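Leucyl aminopeptidase (Trypanosoma brucei brucei, PDB 5NTD) probably removes leucine and other amino-terminal residues from peptides as a hexameric, two-metal M17 aminopeptidase, here with manganese and the inhibitor bestatin bound. Local coordinates at residues Q406-R412 / D495-F501; R113-P117 / R433-T438; C209-D214 / G505-P511. All blocks are in the same frame, centred on the assembly; numbering follows the deposited sequence.

Contact 1 (Q406-R412 / D495-F501); sequences QGIATGR and DLAYPVF. With BES (2-(3-amino-2-hydroxy-4-phenyl-butyrylamino)-4-methyl-pentanoic acid), chain B.
Gln406 reaches from helix 404-410 into the turn that follows strand 490-495, and its amide oxygen takes the backbone hydrogen of Tyr498, with Tyr498 N 2.9 Å from Gln406 OE1. The N-H points almost straight at the oxygen, from beyond the end of the C=O bond. With CG anti to the backbone N (chi1 -179°) and a bend at chi2, the side chain runs past the Asp495 carboxylate, Gln406 CB lying 3.6 Å from Asp495 CG; Asp495 OD2 is itself hydrogen-bonded to Thr403. The other end of the amide turns back on its own segment: Gln406 NE2 donates to Gly411 O at 2.9 Å, almost in the amide plane, so the flat group is held from both ends and its rotation is fixed.

Tyr498 stands between the two ends of 406-412. Gly407 CA approaches the CD1 side of its ring, Tyr498 CD1 to Gly407 CA being 3.4 Å, while the Arg412 chain, bent at chi2, passes the CD2 side. There Arg412 CD is 3.5 Å from Tyr498 CD2, and Tyr498 CE2 sits above one guanidinium face, displaced toward the edge of that group, the two planes 42° apart. The guanidinium itself is salt-bridged to Asp468 of the second subunit. Next in the chain, Pro499 CA makes a 3.2 Å CH...O contact with Arg412 O.

Ala497 and Tyr498 border the phenyl ring of bestatin, Ala497 CB being 3.9 Å from BES C8. The contact thus ties this pocket wall to helix 404-410, with helix 471-480 packed on Asp495 and Ala409, and the second subunit against Ile408 and Arg412.

Contact 2 (R113-P117 / R433-T438); sequences RNNCP and RESGET. With SO4 (sulfate ion), chain C.
Cys116 holds SG anti to its backbone nitrogen (chi1 176°), which lays the thiol along the last turn of helix 422-435, while Arg433, with CG anti to its carbonyl carbon (chi1 -77°) and chi2 extended, spreads its methylenes over the backbone of 113-115; a bend at chi3 redirects only the end of the chain. Cys116 CB and SG each come within 3.1 Å of Arg433 O, and Cys116 CA makes a longer CH...O approach to the same carbonyl. Beside it, Cys116 CB packs on Gly436 CA at 3.9 Å. Arg433 CD rests 3.4 Å from Arg113 O, and Arg433 CG lies against Asn115 O. No hydrogen bond joins the two segments, so shape and contacts with carbonyl oxygens carry the fit.

The arrangement joins the N-terminal macro-like domain to the catalytic domain, where helix 422-435 ends. Gly436 leaves the helix with positive phi, and an ST turn from Ser435 spans it, Ser435 OG accepting from Glu437 N. This turn leads to Thr438, whose methyl CG2 sits 3.8 Å from Asn115 OD1. The same oxygen accepts from Cys116 N at 2.7 Å, the donor tilted 33° from the carbonyl plane, while Asn115 ND2 bonds to Glu447 of the second subunit. Arg113 leads away from the helix: its backbone N and, weakly, NH2 bond a sulfate, probably from the crystallisation liquor, and NH1 makes a hydrogen bond to the Val419 carbonyl and a salt bridge to Glu425, both of the second subunit.

Contact 3 (C209-D214 / G505-P511); sequences CQRLVD and GATGFGP
Asp214 OD1 accepts the backbone hydrogen of Ala506 in a nearly straight bond, Ala506 N lying 2.8 Å from the oxygen with an angle of 174° at the hydrogen. The donor approaches on the syn side, 30° out of the carboxylate plane. The second oxygen, Asp214 OD2, is bonded to His163, so both ends of the carboxylate are engaged and its rotation is restrained.

Ala506 fits against the helix 196-214 surface. Its CB is 3.5 Å from Val213 CG1 and 3.8 Å from Gln210 CG, while Ala506 O lies alongside the extended Gln210 chain, 3.4 Å from CG. One turn before Val213, Cys209 turns its sulfur anti to the backbone nitrogen (chi1 -176°), which sets Cys209 SG against Gly508 CA at 3.9 Å. Cys209 CB meets Pro511 CG at the same distance, where helix 511-519 begins with Gly510 as its N-cap residue. Helix 314-328 covers Cys209, Val213 and Pro511.

The buried carboxylate bond is thus the one hydrogen bond between the segments, tying strand 505-506 to the end of helix 196-214, while the other contacts are small and close-fitting; the His163 bond is consistent with a negatively charged Asp214.

Overall arrangement
Contacts 1 and 3 are buried and lie wholly within the catalytic domain, whereas contact 2 is only partly buried and bridges the two domains. Contact 1 lines the inhibitor pocket; contact 3 sits deeper, about 5 Å from the centre of the chain to its own centre. These two meet through Pro499 and Val500, which bond to Thr507. Contact 2 reaches contact 3 through Glu437, whose carboxylate bonds to Gly510, but does not touch contact 1. Contacts 1 and 2 both face the second subunit. Single side-chain-to-backbone bonds cross contacts 1 and 3, through an amide and a carboxylate, while contact 2 relies on packing against carbonyls.

Contact 1 (Q406-R412 / D495-F501)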
loop_
_atom_site.group_PDB
_atom_site.type_symbol
_atom_site.label_atom_id
_atom_site.label_comp_id
_atom_site.label_asym_id
_atom_site.label_seq_id
_atom_site.Cartn_x
_atom_site.Cartn_y
_atom_site.Cartn_z
ATOM N N GLN G 406 -14.319 -14.985 -8.068
ATOM C CA GLN G 406 -14.588 -16.343 -8.525
ATOM C C GLN G 406 -13.546 -17.310 -7.995
ATOM O O GLN G 406 -13.862 -18.377 -7.490
ATOM C CB GLN G 406 -14.636 -16.399 -10.044
ATOM C CG GLN G 406 -14.927 -17.779 -10.598
ATOM C CD GLN G 406 -13.687 -18.598 -10.840
ATOM O OE1 GLN G 406 -12.804 -18.213 -11.610
ATOM N NE2 GLN G 406 -13.562 -19.699 -10.110
ATOM N N GLY G 407 -12.283 -16.926 -8.103
ATOM C CA GLY G 407 -11.195 -17.766 -7.602
ATOM C C GLY G 407 -11.319 -18.006 -6.098
ATOM O O GLY G 407 -11.122 -19.094 -5.588
ATOM N N ILE G 408 -11.604 -16.941 -5.400
ATOM C CA ILE G 408 -11.759 -16.988 -3.938
ATOM C C ILE G 408 -12.913 -17.884 -3.538
ATOM O O ILE G 408 -12.828 -18.653 -2.589
ATOM C CB ILE G 408 -11.946 -15.557 -3.366
ATOM C CG1 ILE G 408 -10.608 -14.781 -3.504
ATOM C CG2 ILE G 408 -12.385 -15.601 -1.916
ATOM C CD1 ILE G 408 -10.734 -13.301 -3.273
ATOM N N ALA G 409 -13.975 -17.786 -4.297
ATOM C CA ALA G 409 -15.207 -18.522 -3.993
ATOM C C ALA G 409 -15.159 -20.007 -4.385
ATOM O O ALA G 409 -15.382 -20.882 -3.553
ATOM C CB ALA G 409 -16.410 -17.843 -4.644
ATOM N N THR G 410 -14.938 -20.253 -5.658
ATOM C CA THR G 410 -15.015 -21.629 -6.243
ATOM C C THR G 410 -13.697 -22.209 -6.744
ATOM O O THR G 410 -13.605 -23.377 -7.091
ATOM C CB THR G 410 -16.051 -21.743 -7.374
ATOM O OG1 THR G 410 -15.651 -20.965 -8.502
ATOM C CG2 THR G 410 -17.401 -21.282 -6.905
ATOM N N GLY G 411 -12.663 -21.396 -6.759
ATOM C CA GLY G 411 -11.275 -21.902 -6.960
ATOM C C GLY G 411 -10.810 -22.018 -8.394
ATOM O O GLY G 411 -11.480 -21.575 -9.323
ATOM N N ARG G 412 -9.657 -22.641 -8.560
ATOM C CA ARG G 412 -8.961 -22.632 -9.854
ATOM C C ARG G 412 -9.534 -23.619 -10.872
ATOM O O ARG G 412 -9.313 -23.469 -12.051
ATOM C CB ARG G 412 -7.452 -22.900 -9.661
ATOM C CG ARG G 412 -6.697 -21.978 -8.702
ATOM C CD ARG G 412 -6.566 -20.655 -9.349
ATOM N NE ARG G 412 -5.607 -19.770 -8.704
ATOM C CZ ARG G 412 -4.419 -19.435 -9.201
ATOM N NH1 ARG G 412 -3.990 -19.907 -10.375
ATOM N NH2 ARG G 412 -3.645 -18.621 -8.503
ATOM N N ASP G 495 -18.801 -17.848 -14.607
ATOM C CA ASP G 495 -17.630 -17.040 -14.270
ATOM C C ASP G 495 -16.466 -18.003 -14.273
ATOM O O ASP G 495 -16.326 -18.845 -13.387
ATOM C CB ASP G 495 -17.779 -16.351 -12.913
ATOM C CG ASP G 495 -16.722 -15.261 -12.686
ATOM O OD1 ASP G 495 -15.638 -15.331 -13.302
ATOM O OD2 ASP G 495 -16.981 -14.348 -11.866
ATOM N N LEU G 496 -15.641 -17.889 -15.281
ATOM C CA LEU G 496 -14.489 -18.810 -15.458
ATOM C C LEU G 496 -13.123 -18.100 -15.465
ATOM O O LEU G 496 -12.187 -18.492 -16.140
ATOM C CB LEU G 496 -14.656 -19.678 -16.709
ATOM C CG LEU G 496 -15.292 -19.048 -17.944
ATOM C CD1 LEU G 496 -14.469 -17.900 -18.486
ATOM C CD2 LEU G 496 -15.440 -20.112 -19.013
ATOM N N ALA G 497 -13.046 -17.083 -14.632
ATOM C CA ALA G 497 -11.819 -16.265 -14.486
ATOM C C ALA G 497 -10.564 -17.110 -14.363
ATOM O O ALA G 497 -9.588 -16.902 -15.049
ATOM C CB ALA G 497 -11.942 -15.297 -13.311
ATOM N N TYR G 498 -10.606 -18.069 -13.470
ATOM C CA TYR G 498 -9.431 -18.921 -13.176
ATOM C C TYR G 498 -9.330 -20.271 -13.924
ATOM O O TYR G 498 -8.239 -20.670 -14.298
ATOM C CB TYR G 498 -9.267 -19.121 -11.671
ATOM C CG TYR G 498 -8.815 -17.865 -10.970
ATOM C CD1 TYR G 498 -9.733 -16.913 -10.560
ATOM C CD2 TYR G 498 -7.461 -17.621 -10.747
ATOM C CE1 TYR G 498 -9.326 -15.755 -9.936
ATOM C CE2 TYR G 498 -7.044 -16.474 -10.115
ATOM C CZ TYR G 498 -7.986 -15.543 -9.715
ATOM O OH TYR G 498 -7.567 -14.381 -9.102
ATOM N N PRO G 499 -10.451 -20.945 -14.175
ATOM C CA PRO G 499 -10.320 -22.218 -14.844
ATOM C C PRO G 499 -9.770 -22.187 -16.277
ATOM O O PRO G 499 -9.375 -23.214 -16.803
ATOM C CB PRO G 499 -11.757 -22.742 -14.829
ATOM C CG PRO G 499 -12.327 -22.189 -13.564
ATOM C CD PRO G 499 -11.752 -20.811 -13.507
ATOM N N VAL G 500 -9.795 -21.009 -16.897
ATOM C CA VAL G 500 -9.266 -20.853 -18.259
ATOM C C VAL G 500 -7.750 -20.921 -18.375
ATOM O O VAL G 500 -7.211 -20.906 -19.471
ATOM C CB VAL G 500 -9.753 -19.589 -18.970
ATOM C CG1 VAL G 500 -11.257 -19.628 -19.095
ATOM C CG2 VAL G 500 -9.265 -18.320 -18.288
ATOM N N PHE G 501 -7.059 -20.963 -17.257
ATOM C CA PHE G 501 -5.583 -20.993 -17.283
ATOM C C PHE G 501 -4.980 -21.737 -16.090
ATOM O O PHE G 501 -5.603 -21.929 -15.083
ATOM C CB PHE G 501 -4.982 -19.576 -17.401
ATOM C CG PHE G 501 -4.960 -18.792 -16.104
ATOM C CD1 PHE G 501 -6.071 -18.105 -15.668
ATOM C CD2 PHE G 501 -3.811 -18.768 -15.310
ATOM C CE1 PHE G 501 -6.068 -17.429 -14.460
ATOM C CE2 PHE G 501 -3.800 -18.084 -14.102
ATOM C CZ PHE G 501 -4.929 -17.402 -13.684
HETATM N N2 BES B . -11.053 -9.464 -16.124
HETATM C C1 BES B . -11.094 -9.128 -14.702
HETATM C C6 BES B . -11.359 -10.351 -13.789
HETATM C C7 BES B . -10.187 -11.225 -13.436
HETATM C C8 BES B . -9.776 -12.242 -14.287
HETATM C C12 BES B . -9.528 -11.071 -12.224
HETATM C C9 BES B . -8.699 -13.059 -13.954
HETATM C C11 BES B . -8.439 -11.891 -11.887
HETATM C C10 BES B . -8.017 -12.880 -12.753
HETATM C C2 BES B . -12.184 -8.046 -14.544
HETATM O O2 BES B . -12.365 -7.201 -15.722
HETATM C C3 BES B . -11.777 -7.148 -13.413
HETATM O O3 BES B . -11.051 -6.188 -13.764
HETATM N N1 BES B . -12.299 -7.494 -12.226
HETATM C C4 BES B . -12.081 -6.808 -10.987
HETATM C C13 BES B . -13.146 -5.748 -10.730
HETATM C C14 BES B . -12.788 -4.729 -9.649
HETATM C C15 BES B . -11.390 -4.123 -9.698
HETATM C C16 BES B . -13.750 -3.569 -9.716
HETATM C C5 BES B . -12.125 -7.758 -9.838
HETATM O O1 BES B . -11.298 -7.600 -8.941
HETATM O O4 BES B . -12.977 -8.651 -9.806
HETATM O O HOH W 1 -7.003 -23.324 -13.436
HETATM O O HOH W 2 -6.071 -20.718 -12.461
#

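Contact 2 (R113-P117 / R433-T438)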
loop_
_atom_site.group_PDB
_atom_site.type_symbol
_atom_site.label_atom_id
_atom_site.label_comp_id
_atom_site.label_asym_id
_atom_site.label_seq_id
_atom_site.Cartn_x
_atom_site.Cartn_y
_atom_site.Cartn_z
ATOM N N ARG G 113 -17.928 -35.435 -4.758
ATOM C CA ARG G 113 -19.203 -35.281 -5.503
ATOM C C ARG G 113 -19.254 -34.094 -6.452
ATOM O O ARG G 113 -20.133 -34.001 -7.271
ATOM C CB ARG G 113 -20.391 -35.178 -4.538
ATOM C CG ARG G 113 -20.444 -33.912 -3.676
ATOM C CD ARG G 113 -21.502 -34.041 -2.601
ATOM N NE ARG G 113 -21.658 -32.845 -1.799
ATOM C CZ ARG G 113 -21.005 -32.589 -0.645
ATOM N NH1 ARG G 113 -21.231 -31.438 0.015
ATOM N NH2 ARG G 113 -20.128 -33.460 -0.127
ATOM N N ASN G 114 -18.346 -33.143 -6.292
ATOM C CA ASN G 114 -18.294 -31.971 -7.215
ATOM C C ASN G 114 -17.265 -32.118 -8.305
ATOM O O ASN G 114 -16.970 -31.168 -9.033
ATOM C CB ASN G 114 -18.051 -30.704 -6.427
ATOM C CG ASN G 114 -19.090 -30.493 -5.391
ATOM O OD1 ASN G 114 -18.826 -30.469 -4.182
ATOM N ND2 ASN G 114 -20.296 -30.315 -5.847
ATOM N N ASN G 115 -16.705 -33.312 -8.428
ATOM C CA ASN G 115 -15.612 -33.553 -9.384
ATOM C C ASN G 115 -16.000 -34.608 -10.420
ATOM O O ASN G 115 -17.004 -35.284 -10.289
ATOM C CB ASN G 115 -14.339 -33.946 -8.652
ATOM C CG ASN G 115 -13.070 -33.551 -9.406
ATOM O OD1 ASN G 115 -13.105 -33.169 -10.569
ATOM N ND2 ASN G 115 -11.923 -33.712 -8.743
ATOM N N CYS G 116 -15.205 -34.688 -11.462
ATOM C CA CYS G 116 -15.308 -35.731 -12.508
ATOM C C CYS G 116 -14.627 -37.005 -12.037
ATOM O O CYS G 116 -13.437 -36.967 -11.710
ATOM C CB CYS G 116 -14.641 -35.267 -13.785
ATOM S SG CYS G 116 -14.621 -36.534 -15.083
ATOM N N PRO G 117 -15.371 -38.139 -11.942
ATOM C CA PRO G 117 -14.822 -39.374 -11.334
ATOM C C PRO G 117 -13.589 -39.913 -12.034
ATOM O O PRO G 117 -12.738 -40.522 -11.406
ATOM C CB PRO G 117 -15.966 -40.371 -11.484
ATOM C CG PRO G 117 -17.198 -39.545 -11.512
ATOM C CD PRO G 117 -16.813 -38.233 -12.149
ATOM N N ARG G 433 -19.254 -32.214 -14.625
ATOM C CA ARG G 433 -18.751 -33.465 -14.066
ATOM C C ARG G 433 -18.445 -34.508 -15.139
ATOM O O ARG G 433 -17.500 -35.266 -15.035
ATOM C CB ARG G 433 -19.705 -34.025 -13.031
ATOM C CG ARG G 433 -19.638 -33.325 -11.678
ATOM C CD ARG G 433 -20.527 -33.975 -10.612
ATOM N NE ARG G 433 -21.782 -33.224 -10.461
ATOM C CZ ARG G 433 -22.996 -33.561 -10.912
ATOM N NH1 ARG G 433 -23.223 -34.713 -11.554
ATOM N NH2 ARG G 433 -23.985 -32.711 -10.704
ATOM N N GLU G 434 -19.287 -34.542 -16.156
ATOM C CA GLU G 434 -19.115 -35.482 -17.279
ATOM C C GLU G 434 -17.957 -35.076 -18.186
ATOM O O GLU G 434 -17.141 -35.900 -18.566
ATOM C CB GLU G 434 -20.379 -35.586 -18.132
ATOM C CG GLU G 434 -21.487 -36.407 -17.493
ATOM C CD GLU G 434 -21.143 -37.894 -17.410
ATOM O OE1 GLU G 434 -20.674 -38.469 -18.433
ATOM O OE2 GLU G 434 -21.389 -38.476 -16.337
ATOM N N SER G 435 -17.906 -33.788 -18.530
ATOM C CA SER G 435 -16.853 -33.259 -19.424
ATOM C C SER G 435 -15.494 -33.134 -18.765
ATOM O O SER G 435 -14.478 -33.043 -19.436
ATOM C CB SER G 435 -17.237 -31.896 -19.961
ATOM O OG SER G 435 -17.244 -30.910 -18.915
ATOM N N GLY G 436 -15.486 -33.069 -17.451
ATOM C CA GLY G 436 -14.254 -32.741 -16.691
ATOM C C GLY G 436 -14.042 -31.240 -16.447
ATOM O O GLY G 436 -13.214 -30.843 -15.637
ATOM N N GLU G 437 -14.781 -30.417 -17.187
ATOM C CA GLU G 437 -14.682 -28.934 -17.110
ATOM C C GLU G 437 -15.639 -28.447 -16.036
ATOM O O GLU G 437 -16.744 -27.958 -16.290
ATOM C CB GLU G 437 -14.877 -28.312 -18.477
ATOM C CG GLU G 437 -13.726 -28.737 -19.391
ATOM C CD GLU G 437 -13.737 -28.177 -20.791
ATOM O OE1 GLU G 437 -14.672 -27.449 -21.137
ATOM O OE2 GLU G 437 -12.771 -28.480 -21.546
ATOM N N THR G 438 -15.216 -28.693 -14.806
ATOM C CA THR G 438 -16.106 -28.668 -13.634
ATOM C C THR G 438 -16.551 -27.254 -13.246
ATOM O O THR G 438 -15.848 -26.308 -13.476
ATOM C CB THR G 438 -15.459 -29.310 -12.402
ATOM O OG1 THR G 438 -14.133 -28.815 -12.268
ATOM C CG2 THR G 438 -15.405 -30.809 -12.551
HETATM S S SO4 C . -18.523 -36.867 -1.399
HETATM O O1 SO4 C . -17.541 -36.882 -0.296
HETATM O O2 SO4 C . -18.385 -38.120 -2.157
HETATM O O3 SO4 C . -19.861 -36.742 -0.781
HETATM O O4 SO4 C . -18.339 -35.726 -2.280
#

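Contact 3 (C209-D214 / G505-P511)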
loop_
_atom_site.group_PDB
_atom_site.type_symbol
_atom_site.label_atom_id
_atom_site.label_comp_id
_atom_site.label_asym_id
_atom_site.label_seq_id
_atom_site.Cartn_x
_atom_site.Cartn_y
_atom_site.Cartn_z
ATOM N N CYS G 209 -9.280 -23.028 -28.661
ATOM C CA CYS G 209 -9.627 -22.187 -27.510
ATOM C C CYS G 209 -8.356 -21.831 -26.745
ATOM O O CYS G 209 -8.071 -20.666 -26.469
ATOM C CB CYS G 209 -10.604 -22.894 -26.616
ATOM S SG CYS G 209 -11.184 -21.899 -25.213
ATOM N N GLN G 210 -7.548 -22.852 -26.510
ATOM C CA GLN G 210 -6.227 -22.676 -25.881
ATOM C C GLN G 210 -5.357 -21.693 -26.647
ATOM O O GLN G 210 -4.710 -20.798 -26.073
ATOM C CB GLN G 210 -5.519 -24.004 -25.755
ATOM C CG GLN G 210 -4.316 -23.972 -24.853
ATOM C CD GLN G 210 -3.436 -25.201 -25.046
ATOM O OE1 GLN G 210 -3.321 -26.038 -24.163
ATOM N NE2 GLN G 210 -2.781 -25.283 -26.198
ATOM N N ARG G 211 -5.375 -21.827 -27.958
ATOM C CA ARG G 211 -4.536 -20.991 -28.846
ATOM C C ARG G 211 -4.932 -19.539 -28.723
ATOM O O ARG G 211 -4.088 -18.649 -28.597
ATOM C CB ARG G 211 -4.673 -21.458 -30.292
ATOM C CG ARG G 211 -3.710 -20.768 -31.252
ATOM C CD ARG G 211 -3.783 -21.343 -32.673
ATOM N NE ARG G 211 -2.847 -20.633 -33.522
ATOM C CZ ARG G 211 -1.523 -20.801 -33.492
ATOM N NH1 ARG G 211 -0.958 -21.717 -32.713
ATOM N NH2 ARG G 211 -0.750 -20.017 -34.256
ATOM N N LEU G 212 -6.225 -19.298 -28.801
ATOM C CA LEU G 212 -6.766 -17.932 -28.777
ATOM C C LEU G 212 -6.439 -17.246 -27.420
ATOM O O LEU G 212 -6.077 -16.081 -27.365
ATOM C CB LEU G 212 -8.262 -17.919 -29.028
ATOM C CG LEU G 212 -8.717 -18.411 -30.420
ATOM C CD1 LEU G 212 -10.192 -18.649 -30.417
ATOM C CD2 LEU G 212 -8.357 -17.418 -31.513
ATOM N N VAL G 213 -6.574 -18.016 -26.356
ATOM C CA VAL G 213 -6.366 -17.509 -24.999
ATOM C C VAL G 213 -4.873 -17.244 -24.727
ATOM O O VAL G 213 -4.495 -16.175 -24.265
ATOM C CB VAL G 213 -6.995 -18.446 -23.959
ATOM C CG1 VAL G 213 -6.703 -17.958 -22.544
ATOM C CG2 VAL G 213 -8.490 -18.480 -24.170
ATOM N N ASP G 214 -4.045 -18.207 -25.093
ATOM C CA ASP G 214 -2.556 -18.091 -25.000
ATOM C C ASP G 214 -2.022 -16.899 -25.791
ATOM O O ASP G 214 -1.078 -16.255 -25.410
ATOM C CB ASP G 214 -1.844 -19.331 -25.553
ATOM C CG ASP G 214 -1.676 -20.442 -24.525
ATOM O OD1 ASP G 214 -1.702 -20.169 -23.307
ATOM O OD2 ASP G 214 -1.580 -21.598 -24.962
ATOM N N GLY G 505 -0.237 -21.935 -18.902
ATOM C CA GLY G 505 -0.980 -21.105 -19.848
ATOM C C GLY G 505 -2.441 -21.528 -19.926
ATOM O O GLY G 505 -2.990 -22.042 -18.980
ATOM N N ALA G 506 -3.052 -21.283 -21.083
ATOM C CA ALA G 506 -4.478 -21.527 -21.283
ATOM C C ALA G 506 -4.776 -23.026 -21.188
ATOM O O ALA G 506 -3.943 -23.856 -21.497
ATOM C CB ALA G 506 -4.941 -21.009 -22.591
ATOM N N THR G 507 -5.951 -23.323 -20.681
ATOM C CA THR G 507 -6.428 -24.702 -20.495
ATOM C C THR G 507 -7.397 -25.156 -21.600
ATOM O O THR G 507 -7.696 -26.322 -21.712
ATOM C CB THR G 507 -7.174 -24.866 -19.153
ATOM O OG1 THR G 507 -8.206 -23.880 -19.080
ATOM C CG2 THR G 507 -6.247 -24.713 -18.019
ATOM N N GLY G 508 -7.946 -24.207 -22.335
ATOM C CA GLY G 508 -9.024 -24.480 -23.276
ATOM C C GLY G 508 -10.314 -24.907 -22.583
ATOM O O GLY G 508 -11.148 -25.609 -23.160
ATOM N N PHE G 509 -10.493 -24.475 -21.349
ATOM C CA PHE G 509 -11.727 -24.747 -20.579
ATOM C C PHE G 509 -12.904 -24.009 -21.185
ATOM O O PHE G 509 -12.819 -22.827 -21.494
ATOM C CB PHE G 509 -11.529 -24.298 -19.124
ATOM C CG PHE G 509 -12.697 -24.546 -18.205
ATOM C CD1 PHE G 509 -13.825 -23.725 -18.234
ATOM C CD2 PHE G 509 -12.615 -25.513 -17.225
ATOM C CE1 PHE G 509 -14.864 -23.914 -17.339
ATOM C CE2 PHE G 509 -13.650 -25.712 -16.336
ATOM C CZ PHE G 509 -14.769 -24.916 -16.388
ATOM N N GLY G 510 -14.008 -24.714 -21.307
ATOM C CA GLY G 510 -15.296 -24.115 -21.686
ATOM C C GLY G 510 -16.007 -24.809 -22.833
ATOM O O GLY G 510 -17.201 -25.141 -22.723
ATOM N N PRO G 511 -15.320 -25.011 -23.956
ATOM C CA PRO G 511 -15.997 -25.610 -25.112
ATOM C C PRO G 511 -16.562 -27.006 -24.894
ATOM O O PRO G 511 -17.704 -27.263 -25.220
ATOM C CB PRO G 511 -14.908 -25.634 -26.174
ATOM C CG PRO G 511 -14.055 -24.469 -25.817
ATOM C CD PRO G 511 -14.018 -24.464 -24.323
#